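Local structure of FYVE, RhoGEF and PH domain-containing protein 5 (Homo sapiens, 3MPX) at residues F48-M59 with S141-F151. The protein activates the small GTPase CDC42 by exchanging its bound GDP for GTP, and mediates the CDC42 activation induced by VEGF. Residues are numbered along the deposited sequence; the frame is centred on the assembly and turned at random.
Sequences FHGAVMRALDDM and SPRLAAAVREF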
ATOM      1  N   PHE A  48       4.968   1.941 -20.423  1.00 17.68           N
ATOM      2  CA  PHE A  48       4.116   3.070 -20.101  1.00 16.02           C
ATOM      3  C   PHE A  48       4.814   4.371 -20.475  1.00 22.62           C
ATOM      4  O   PHE A  48       4.382   5.007 -21.427  1.00 24.48           O
ATOM      5  CB  PHE A  48       3.647   3.039 -18.642  1.00 16.25           C
ATOM      6  CG  PHE A  48       2.821   4.231 -18.222  1.00 16.15           C
ATOM      7  CD1 PHE A  48       1.513   4.380 -18.660  1.00 18.65           C
ATOM      8  CD2 PHE A  48       3.346   5.194 -17.376  1.00 15.92           C
ATOM      9  CE1 PHE A  48       0.751   5.472 -18.260  1.00 19.06           C
ATOM     10  CE2 PHE A  48       2.581   6.281 -16.972  1.00 18.49           C
ATOM     11  CZ  PHE A  48       1.288   6.416 -17.417  1.00 17.00           C
ATOM     12  N   HIS A  49       5.901   4.743 -19.784  1.00 17.78           N
ATOM     13  CA  HIS A  49       6.621   5.969 -20.081  1.00 17.72           C
ATOM     14  C   HIS A  49       7.042   6.000 -21.572  1.00 23.22           C
ATOM     15  O   HIS A  49       6.633   6.920 -22.290  1.00 23.97           O
ATOM     16  CB  HIS A  49       7.806   6.135 -19.117  1.00 18.59           C
ATOM     17  CG  HIS A  49       8.825   7.146 -19.543  1.00 22.30           C
ATOM     18  ND1 HIS A  49       8.893   8.388 -18.954  1.00 24.33           N
ATOM     19  CD2 HIS A  49       9.811   7.043 -20.467  1.00 24.58           C
ATOM     20  CE1 HIS A  49       9.889   9.018 -19.552  1.00 23.96           C
ATOM     21  NE2 HIS A  49      10.458   8.252 -20.487  1.00 24.53           N
ATOM     22  N   GLY A  50       7.795   4.987 -22.022  1.00 18.63           N
ATOM     23  CA  GLY A  50       8.267   4.876 -23.398  1.00 18.10           C
ATOM     24  C   GLY A  50       7.179   5.024 -24.451  1.00 23.95           C
ATOM     25  O   GLY A  50       7.309   5.845 -25.362  1.00 23.83           O
ATOM     26  N   ALA A  51       6.070   4.259 -24.307  1.00 21.09           N
ATOM     27  CA  ALA A  51       4.942   4.287 -25.245  1.00 20.83           C
ATOM     28  C   ALA A  51       4.203   5.631 -25.246  1.00 26.10           C
ATOM     29  O   ALA A  51       3.744   6.076 -26.303  1.00 25.41           O
ATOM     30  CB  ALA A  51       3.980   3.153 -24.944  1.00 21.31           C
ATOM     31  N   VAL A  52       4.103   6.279 -24.073  1.00 23.91           N
ATOM     32  CA  VAL A  52       3.441   7.577 -23.946  1.00 24.27           C
ATOM     33  C   VAL A  52       4.366   8.679 -24.502  1.00 31.10           C
ATOM     34  O   VAL A  52       3.886   9.543 -25.241  1.00 30.20           O
ATOM     35  CB  VAL A  52       2.929   7.850 -22.518  1.00 27.20           C
ATOM     36  CG1 VAL A  52       2.131   9.142 -22.460  1.00 26.52           C
ATOM     37  CG2 VAL A  52       2.072   6.685 -22.021  1.00 26.94           C
HETATM   38  N   MSE A  53       5.692   8.602 -24.226  1.00 30.13           N
HETATM   39  CA  MSE A  53       6.664   9.557 -24.777  1.00 31.00           C
HETATM   40  C   MSE A  53       6.609   9.502 -26.316  1.00 33.15           C
HETATM   41  O   MSE A  53       6.452  10.549 -26.953  1.00 32.24           O
HETATM   42  CB  MSE A  53       8.086   9.311 -24.251  1.00 34.31           C
HETATM   43  CG  MSE A  53       8.269   9.684 -22.775  1.00 43.88           C
HETATM   44 SE   MSE A  53       7.606  11.472 -22.234  1.00 54.99          SE
HETATM   45  CE  MSE A  53       9.173  12.525 -22.801  1.00 51.67           C
ATOM     46  N   ARG A  54       6.620   8.270 -26.891  1.00 27.81           N
ATOM     47  CA  ARG A  54       6.509   8.018 -28.333  1.00 26.69           C
ATOM     48  C   ARG A  54       5.236   8.665 -28.888  1.00 29.32           C
ATOM     49  O   ARG A  54       5.319   9.405 -29.872  1.00 30.37           O
ATOM     50  CB  ARG A  54       6.529   6.505 -28.653  1.00 25.11           C
ATOM     51  CG  ARG A  54       7.917   5.903 -28.756  1.00 28.64           C
ATOM     52  CD  ARG A  54       7.863   4.434 -29.138  1.00 32.40           C
ATOM     53  NE  ARG A  54       7.855   3.560 -27.962  1.00 37.27           N
ATOM     54  CZ  ARG A  54       7.019   2.541 -27.781  1.00 48.65           C
ATOM     55  NH1 ARG A  54       7.093   1.802 -26.681  1.00 28.45           N
ATOM     56  NH2 ARG A  54       6.097   2.252 -28.699  1.00 32.96           N
ATOM     57  N   ALA A  55       4.082   8.448 -28.229  1.00 23.44           N
ATOM     58  CA  ALA A  55       2.812   9.045 -28.654  1.00 22.45           C
ATOM     59  C   ALA A  55       2.869  10.573 -28.592  1.00 25.36           C
ATOM     60  O   ALA A  55       2.665  11.208 -29.623  1.00 25.85           O
ATOM     61  CB  ALA A  55       1.658   8.520 -27.808  1.00 22.95           C
ATOM     62  N   LEU A  56       3.177  11.161 -27.402  1.00 20.17           N
ATOM     63  CA  LEU A  56       3.246  12.615 -27.175  1.00 18.25           C
ATOM     64  C   LEU A  56       4.180  13.311 -28.176  1.00 22.44           C
ATOM     65  O   LEU A  56       3.808  14.368 -28.688  1.00 20.79           O
ATOM     66  CB  LEU A  56       3.609  12.967 -25.712  1.00 17.07           C
ATOM     67  CG  LEU A  56       2.599  12.586 -24.602  1.00 19.09           C
ATOM     68  CD1 LEU A  56       3.148  12.918 -23.221  1.00 17.70           C
ATOM     69  CD2 LEU A  56       1.255  13.257 -24.798  1.00 20.10           C
ATOM     70  N   ASP A  57       5.335  12.676 -28.527  1.00 21.29           N
ATOM     71  CA  ASP A  57       6.281  13.164 -29.551  1.00 21.98           C
ATOM     72  C   ASP A  57       5.594  13.297 -30.921  1.00 27.78           C
ATOM     73  O   ASP A  57       5.895  14.253 -31.649  1.00 28.56           O
ATOM     74  CB  ASP A  57       7.517  12.256 -29.684  1.00 24.05           C
ATOM     75  CG  ASP A  57       8.533  12.301 -28.545  1.00 40.13           C
ATOM     76  OD1 ASP A  57       8.561  13.315 -27.798  1.00 41.54           O
ATOM     77  OD2 ASP A  57       9.316  11.330 -28.408  1.00 47.15           O
ATOM     78  N   ASP A  58       4.648  12.363 -31.256  1.00 23.81           N
ATOM     79  CA  ASP A  58       3.878  12.395 -32.511  1.00 23.07           C
ATOM     80  C   ASP A  58       2.840  13.519 -32.475  1.00 29.78           C
ATOM     81  O   ASP A  58       2.577  14.173 -33.494  1.00 28.25           O
ATOM     82  CB  ASP A  58       3.157  11.060 -32.755  1.00 23.71           C
ATOM     83  CG  ASP A  58       4.000   9.850 -33.108  1.00 25.86           C
ATOM     84  OD1 ASP A  58       5.137  10.034 -33.573  1.00 25.51           O
ATOM     85  OD2 ASP A  58       3.488   8.716 -32.983  1.00 29.55           O
HETATM   86  N   MSE A  59       2.234  13.723 -31.294  1.00 30.08           N
HETATM   87  CA  MSE A  59       1.180  14.715 -31.067  1.00 31.43           C
HETATM   88  C   MSE A  59       1.688  16.129 -31.105  1.00 35.56           C
HETATM   89  O   MSE A  59       0.885  17.055 -31.239  1.00 35.71           O
HETATM   90  CB  MSE A  59       0.452  14.465 -29.759  1.00 34.55           C
HETATM   91  CG  MSE A  59      -0.342  13.190 -29.753  1.00 43.41           C
HETATM   92 SE   MSE A  59      -0.893  12.813 -27.935  1.00 53.81          SE
HETATM   93  CE  MSE A  59      -0.238  11.176 -27.858  1.00 50.86           C
ATOM     94  N   SER A 141      -7.942  11.659 -28.118  1.00 24.47           N
ATOM     95  CA  SER A 141      -6.598  11.498 -28.653  1.00 24.32           C
ATOM     96  C   SER A 141      -6.348  10.030 -29.026  1.00 27.73           C
ATOM     97  O   SER A 141      -5.770   9.286 -28.227  1.00 28.05           O
ATOM     98  CB  SER A 141      -5.553  12.007 -27.661  1.00 28.02           C
ATOM     99  OG  SER A 141      -4.232  11.673 -28.055  1.00 36.93           O
ATOM    100  N   PRO A 142      -6.742   9.609 -30.249  1.00 23.14           N
ATOM    101  CA  PRO A 142      -6.495   8.220 -30.673  1.00 22.10           C
ATOM    102  C   PRO A 142      -5.067   7.725 -30.399  1.00 21.06           C
ATOM    103  O   PRO A 142      -4.921   6.644 -29.861  1.00 20.73           O
ATOM    104  CB  PRO A 142      -6.827   8.254 -32.171  1.00 24.21           C
ATOM    105  CG  PRO A 142      -7.864   9.313 -32.293  1.00 28.79           C
ATOM    106  CD  PRO A 142      -7.445  10.369 -31.308  1.00 24.94           C
ATOM    107  N   ARG A 143      -4.037   8.532 -30.699  1.00 14.49           N
ATOM    108  CA  ARG A 143      -2.617   8.222 -30.461  1.00 12.23           C
ATOM    109  C   ARG A 143      -2.311   7.982 -28.956  1.00 15.53           C
ATOM    110  O   ARG A 143      -1.625   7.009 -28.623  1.00 15.13           O
ATOM    111  CB  ARG A 143      -1.734   9.355 -31.028  1.00  5.91           C
ATOM    112  CG  ARG A 143      -0.236   9.080 -31.055  1.00  5.76           C
ATOM    113  CD  ARG A 143       0.165   8.049 -32.096  1.00  8.90           C
ATOM    114  NE  ARG A 143       1.408   7.365 -31.746  1.00 14.45           N
ATOM    115  CZ  ARG A 143       1.508   6.427 -30.806  1.00 26.27           C
ATOM    116  NH1 ARG A 143       0.451   6.084 -30.085  1.00  4.59           N
ATOM    117  NH2 ARG A 143       2.679   5.860 -30.549  1.00 18.50           N
ATOM    118  N   LEU A 144      -2.790   8.873 -28.060  1.00 11.08           N
ATOM    119  CA  LEU A 144      -2.565   8.685 -26.633  1.00 11.03           C
ATOM    120  C   LEU A 144      -3.396   7.484 -26.140  1.00 16.39           C
ATOM    121  O   LEU A 144      -2.882   6.672 -25.353  1.00 18.22           O
ATOM    122  CB  LEU A 144      -2.874   9.956 -25.825  1.00 11.16           C
ATOM    123  CG  LEU A 144      -2.385   9.955 -24.359  1.00 15.88           C
ATOM    124  CD1 LEU A 144      -0.906  10.175 -24.272  1.00 15.22           C
ATOM    125  CD2 LEU A 144      -3.097  11.013 -23.543  1.00 19.77           C
ATOM    126  N   ALA A 145      -4.645   7.328 -26.661  1.00  9.68           N
ATOM    127  CA  ALA A 145      -5.487   6.196 -26.306  1.00  9.05           C
ATOM    128  C   ALA A 145      -4.802   4.888 -26.698  1.00 13.97           C
ATOM    129  O   ALA A 145      -4.705   4.001 -25.865  1.00 14.43           O
ATOM    130  CB  ALA A 145      -6.848   6.314 -26.953  1.00  9.73           C
ATOM    131  N   ALA A 146      -4.216   4.827 -27.903  1.00 11.60           N
ATOM    132  CA  ALA A 146      -3.476   3.681 -28.435  1.00 11.86           C
ATOM    133  C   ALA A 146      -2.297   3.341 -27.539  1.00 21.69           C
ATOM    134  O   ALA A 146      -2.006   2.160 -27.377  1.00 23.09           O
ATOM    135  CB  ALA A 146      -2.983   3.975 -29.848  1.00 11.70           C
ATOM    136  N   ALA A 147      -1.619   4.364 -26.956  1.00 19.91           N
ATOM    137  CA  ALA A 147      -0.464   4.149 -26.084  1.00 20.17           C
ATOM    138  C   ALA A 147      -0.900   3.584 -24.741  1.00 24.64           C
ATOM    139  O   ALA A 147      -0.332   2.585 -24.296  1.00 22.88           O
ATOM    140  CB  ALA A 147       0.320   5.439 -25.891  1.00 20.67           C
ATOM    141  N   VAL A 148      -1.934   4.192 -24.125  1.00 22.61           N
ATOM    142  CA  VAL A 148      -2.449   3.760 -22.828  1.00 23.07           C
ATOM    143  C   VAL A 148      -3.079   2.355 -22.896  1.00 30.18           C
ATOM    144  O   VAL A 148      -2.755   1.539 -22.027  1.00 30.56           O
ATOM    145  CB  VAL A 148      -3.356   4.811 -22.174  1.00 25.94           C
ATOM    146  CG1 VAL A 148      -4.015   4.263 -20.914  1.00 25.29           C
ATOM    147  CG2 VAL A 148      -2.531   6.041 -21.826  1.00 25.79           C
ATOM    148  N   ARG A 149      -3.903   2.048 -23.938  1.00 27.99           N
ATOM    149  CA  ARG A 149      -4.492   0.708 -24.154  1.00 27.78           C
ATOM    150  C   ARG A 149      -3.366  -0.325 -24.115  1.00 32.47           C
ATOM    151  O   ARG A 149      -3.348  -1.146 -23.195  1.00 31.77           O
ATOM    152  CB  ARG A 149      -5.206   0.605 -25.521  1.00 26.87           C
ATOM    153  CG  ARG A 149      -6.584   1.256 -25.593  1.00 32.79           C
ATOM    154  CD  ARG A 149      -7.414   0.767 -26.770  1.00 26.06           C
ATOM    155  NE  ARG A 149      -6.736   0.873 -28.065  1.00 26.34           N
ATOM    156  CZ  ARG A 149      -6.706   1.965 -28.828  1.00 41.10           C
ATOM    157  NH1 ARG A 149      -7.291   3.088 -28.420  1.00 28.21           N
ATOM    158  NH2 ARG A 149      -6.079   1.946 -30.000  1.00 21.66           N
ATOM    159  N   GLU A 150      -2.377  -0.209 -25.057  1.00 29.90           N
ATOM    160  CA  GLU A 150      -1.175  -1.055 -25.189  1.00 30.90           C
ATOM    161  C   GLU A 150      -0.481  -1.342 -23.841  1.00 39.74           C
ATOM    162  O   GLU A 150       0.112  -2.408 -23.670  1.00 41.81           O
ATOM    163  CB  GLU A 150      -0.164  -0.421 -26.161  1.00 31.99           C
ATOM    164  N   PHE A 151      -0.549  -0.391 -22.898  1.00 36.27           N
ATOM    165  CA  PHE A 151       0.019  -0.559 -21.576  1.00 36.09           C
ATOM    166  C   PHE A 151      -0.964  -1.306 -20.697  1.00 42.85           C
ATOM    167  O   PHE A 151      -0.575  -2.338 -20.152  1.00 43.66           O
ATOM    168  CB  PHE A 151       0.423   0.784 -20.952  1.00 37.45           C
ATOM    169  CG  PHE A 151       0.684   0.728 -19.463  1.00 38.18           C
ATOM    170  CD1 PHE A 151       1.768   0.013 -18.954  1.00 40.34           C
ATOM    171  CD2 PHE A 151      -0.146   1.394 -18.570  1.00 39.09           C
ATOM    172  CE1 PHE A 151       2.009  -0.031 -17.582  1.00 40.72           C
ATOM    173  CE2 PHE A 151       0.100   1.353 -17.197  1.00 41.16           C
ATOM    174  CZ  PHE A 151       1.170   0.636 -16.714  1.00 39.23           C
TER
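F48-M59 and S141-F151 pack as two nearly antiparallel helices. Their axes come within 8.8 Å at an angle of 170°. CA atoms pair as F48 with F151, A51 with A147 and A55 with L144. Small residues allow this close approach: the CB atoms of A55 and A147 are 3.9 Å apart, and A147 CB also rests near the carbonyl oxygen of A51.

At one end, F48 and F151 meet obliquely, with ring planes at 48°. The CB of F48 sits over the face of the F151 ring, 3.6 Å from its centroid, in a CH-pi contact. Next comes an aliphatic patch, where L144 CD1 meets V52 CG1 and L56 CD2.

R143 lies across the other helix. Its CG is anti to the backbone N (chi1 -171°) and the chain bends at chi2, which lays the guanidinium flat over A55, with A55 CA over its centre. R143 NE reaches D58 OD2 at 2.8 Å in a salt bridge, close to the guanidinium plane and on the anti lone pair of the carboxylate. With an alanine here, D58 would probably lose its charged mate and A55 the flat group that covers it.

Selenomethionine M59 bends at chi3 and places CE 3.5 Å from L144 CB. M59 SE lies 3.5 Å from S141 OG. S141 is the N-cap of helix 142-152; its OG accepts from L144 N at 3.1 Å.

This contact joins the C-terminal part of helix 21-59 to the short helix 142-152 within the all-helical DH domain, the RhoGEF module that carries nucleotide exchange in this family. Helix 66-98 packs on F48 and V52, while helix 117-138 meets F48, L144 and V148. Helix 162-184 touches both phenylalanines, and its R165 makes a cation-pi contact with F151.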